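Local coordinates for nucleoprotein (PDB 3OV9) that encapsidates the viral RNA genome, protecting it from nucleases, and assembles into ring-shaped hexamers as it forms the nucleocapsid, at the interface of chains A and B. Sequence-based numbering; all coordinates share one arbitrary frame. Chains: chain A/B, Nucleoprotein.

The interface of chains A and B. Residues chain A 11-12, 14-16; chain B 51, 55, 58, 111, 113-114, 117, 217.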
# COMPACT_ATOMS: atom_id res chain seq x y z
N PHE A 11 39.57 33.12 6.00
CA PHE A 11 38.12 33.33 5.89
C PHE A 11 37.48 33.25 7.28
O PHE A 11 36.62 34.08 7.62
CB PHE A 11 37.49 32.30 4.94
CG PHE A 11 36.03 32.54 4.65
CD1 PHE A 11 35.05 31.82 5.32
CD2 PHE A 11 35.64 33.47 3.69
CE1 PHE A 11 33.69 32.03 5.05
CE2 PHE A 11 34.29 33.69 3.41
CZ PHE A 11 33.32 32.97 4.10
N ALA A 12 37.91 32.28 8.08
CA ALA A 12 37.40 32.09 9.44
C ALA A 12 37.76 33.25 10.38
O ALA A 12 37.06 33.48 11.37
CB ALA A 12 37.89 30.76 10.01
N GLN A 14 37.76 36.41 9.47
CA GLN A 14 36.91 37.56 9.13
C GLN A 14 35.73 37.69 10.08
O GLN A 14 35.35 36.74 10.76
CB GLN A 14 36.46 37.48 7.66
CG GLN A 14 37.60 37.82 6.69
CD GLN A 14 37.27 37.53 5.23
OE1 GLN A 14 36.11 37.57 4.82
NE2 GLN A 14 38.30 37.25 4.45
N ALA A 15 35.16 38.90 10.13
CA ALA A 15 34.10 39.22 11.08
C ALA A 15 32.86 38.34 10.91
O ALA A 15 32.41 38.09 9.79
CB ALA A 15 33.73 40.69 10.97
N VAL A 16 32.34 37.88 12.04
CA VAL A 16 31.04 37.23 12.11
C VAL A 16 30.11 38.29 12.70
O VAL A 16 29.82 38.29 13.90
CB VAL A 16 31.10 35.94 12.96
CG1 VAL A 16 29.75 35.23 12.96
CG2 VAL A 16 32.17 35.01 12.43
N GLU B 51 34.31 36.04 -1.21
CA GLU B 51 34.24 35.99 0.25
C GLU B 51 32.87 36.43 0.79
O GLU B 51 32.29 35.75 1.62
CB GLU B 51 35.36 36.83 0.87
CG GLU B 51 36.73 36.21 0.70
CD GLU B 51 37.85 37.21 0.92
OE1 GLU B 51 37.93 38.20 0.15
OE2 GLU B 51 38.65 37.00 1.84
N LYS B 55 29.73 34.00 2.39
CA LYS B 55 29.05 34.28 3.65
C LYS B 55 27.53 34.22 3.47
O LYS B 55 26.84 33.61 4.28
CB LYS B 55 29.49 35.62 4.23
CG LYS B 55 30.91 35.60 4.80
CD LYS B 55 31.25 36.90 5.51
CE LYS B 55 31.05 38.09 4.60
NZ LYS B 55 31.47 39.36 5.24
N ILE B 58 26.45 30.61 3.03
CA ILE B 58 26.44 29.91 4.32
C ILE B 58 25.16 30.23 5.12
O ILE B 58 24.53 29.32 5.67
CB ILE B 58 27.73 30.18 5.12
CG1 ILE B 58 28.92 29.55 4.38
CG2 ILE B 58 27.63 29.63 6.55
CD1 ILE B 58 30.28 29.91 4.94
N LEU B 111 34.20 25.84 4.47
CA LEU B 111 34.56 27.03 5.23
C LEU B 111 34.02 26.95 6.68
O LEU B 111 33.56 27.95 7.25
CB LEU B 111 34.07 28.29 4.50
CG LEU B 111 34.68 28.53 3.11
CD1 LEU B 111 33.87 29.55 2.31
CD2 LEU B 111 36.15 28.95 3.20
N GLY B 113 35.19 26.88 9.64
CA GLY B 113 35.70 27.78 10.67
C GLY B 113 34.78 28.98 10.87
O GLY B 113 34.50 29.37 12.01
N TRP B 114 34.31 29.54 9.77
CA TRP B 114 33.37 30.66 9.81
C TRP B 114 31.95 30.18 10.11
O TRP B 114 31.26 30.76 10.93
CB TRP B 114 33.43 31.45 8.49
CG TRP B 114 32.79 32.80 8.57
CD1 TRP B 114 33.39 33.97 8.93
CD2 TRP B 114 31.42 33.12 8.28
NE1 TRP B 114 32.48 35.01 8.89
CE2 TRP B 114 31.27 34.51 8.49
CE3 TRP B 114 30.32 32.37 7.86
CZ2 TRP B 114 30.05 35.17 8.30
CZ3 TRP B 114 29.10 33.03 7.67
CH2 TRP B 114 28.98 34.41 7.89
N GLN B 117 31.15 29.56 13.81
CA GLN B 117 31.00 30.83 14.52
C GLN B 117 29.65 31.47 14.23
O GLN B 117 29.03 32.05 15.13
CB GLN B 117 32.10 31.80 14.13
CG GLN B 117 33.51 31.38 14.52
CD GLN B 117 34.54 32.36 14.02
OE1 GLN B 117 34.63 33.49 14.51
NE2 GLN B 117 35.33 31.94 13.03
N PHE B 217 41.00 26.06 16.68
CA PHE B 217 39.60 26.46 16.52
C PHE B 217 38.75 25.98 17.69
O PHE B 217 37.96 26.75 18.24
CB PHE B 217 39.03 25.95 15.19
CG PHE B 217 39.41 26.79 14.00
CD1 PHE B 217 39.06 28.15 13.94
CD2 PHE B 217 40.08 26.23 12.92
CE1 PHE B 217 39.41 28.93 12.84
CE2 PHE B 217 40.43 27.01 11.81
CZ PHE B 217 40.09 28.36 11.77
O HOH W 1 35.71 35.80 13.36
O HOH W 2 33.00 39.62 7.73
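Two hydrogen bonds leave the amide nitrogen NE2 of B:Gln117, one across the interface and one within its own helix. NE2 lies 2.9 Å from the carbonyl O of A:Ala12, on a lone pair in the carbonyl plane and nearly straight (159° at H). The second bond runs to B:Gly113 O, one turn back, from above that carbonyl's plane; both acceptors lie close to the amide plane, so together they fix its rotation. The amide oxygen, OE1, reaches A:Gln14 O through a water.

A:Ala15 O is also doubly held. B:Trp114 NE1 donates to it at 3.2 Å, in the indole plane but from above the carbonyl plane, and a water 2.6 Å from A:Ala15 O links it to B:Lys55 NZ. On the indole, A:Val16 CG2 caps the five-membered ring 4.0 Å from its centroid.

A:Phe11, with CG anti to the backbone N (chi1 -173°), is the apolar anchor. Its CE1 edge meets B:Trp114 CB at 3.5 Å, and the phenyl and pyrrole planes are inclined by 56° in an edge-to-face pairing. Over one phenyl face B:Leu111 CD1 sits 3.9 Å from the centroid, offset toward the rim, while B:Leu111 CD2 packs against CD1 and CG of A:Phe11. The ring tip, CZ, abuts the B:Lys55 aliphatic chain at CG, 3.6 Å away.

A:Gln14 NE2 donates to B:Glu51 OE2 at 2.6 Å; the carboxylate is met from above its plane, with amide and carboxylate planes steeply turned against each other. The acceptor's likely negative charge may favour the contact.

The end of A's N-terminal helix 4-13 and the following loop thus dock between B's helices 50-63 and 112-122, with helix 211-220 touching A:Ala12. The A segment and B's helix 50-63 belong to the N-terminal region (1-71) essential for oligomerization; the rest of the receiving groove comes from later in chain B. An arm inserted into a neighbour suits assembly of the hexameric ring.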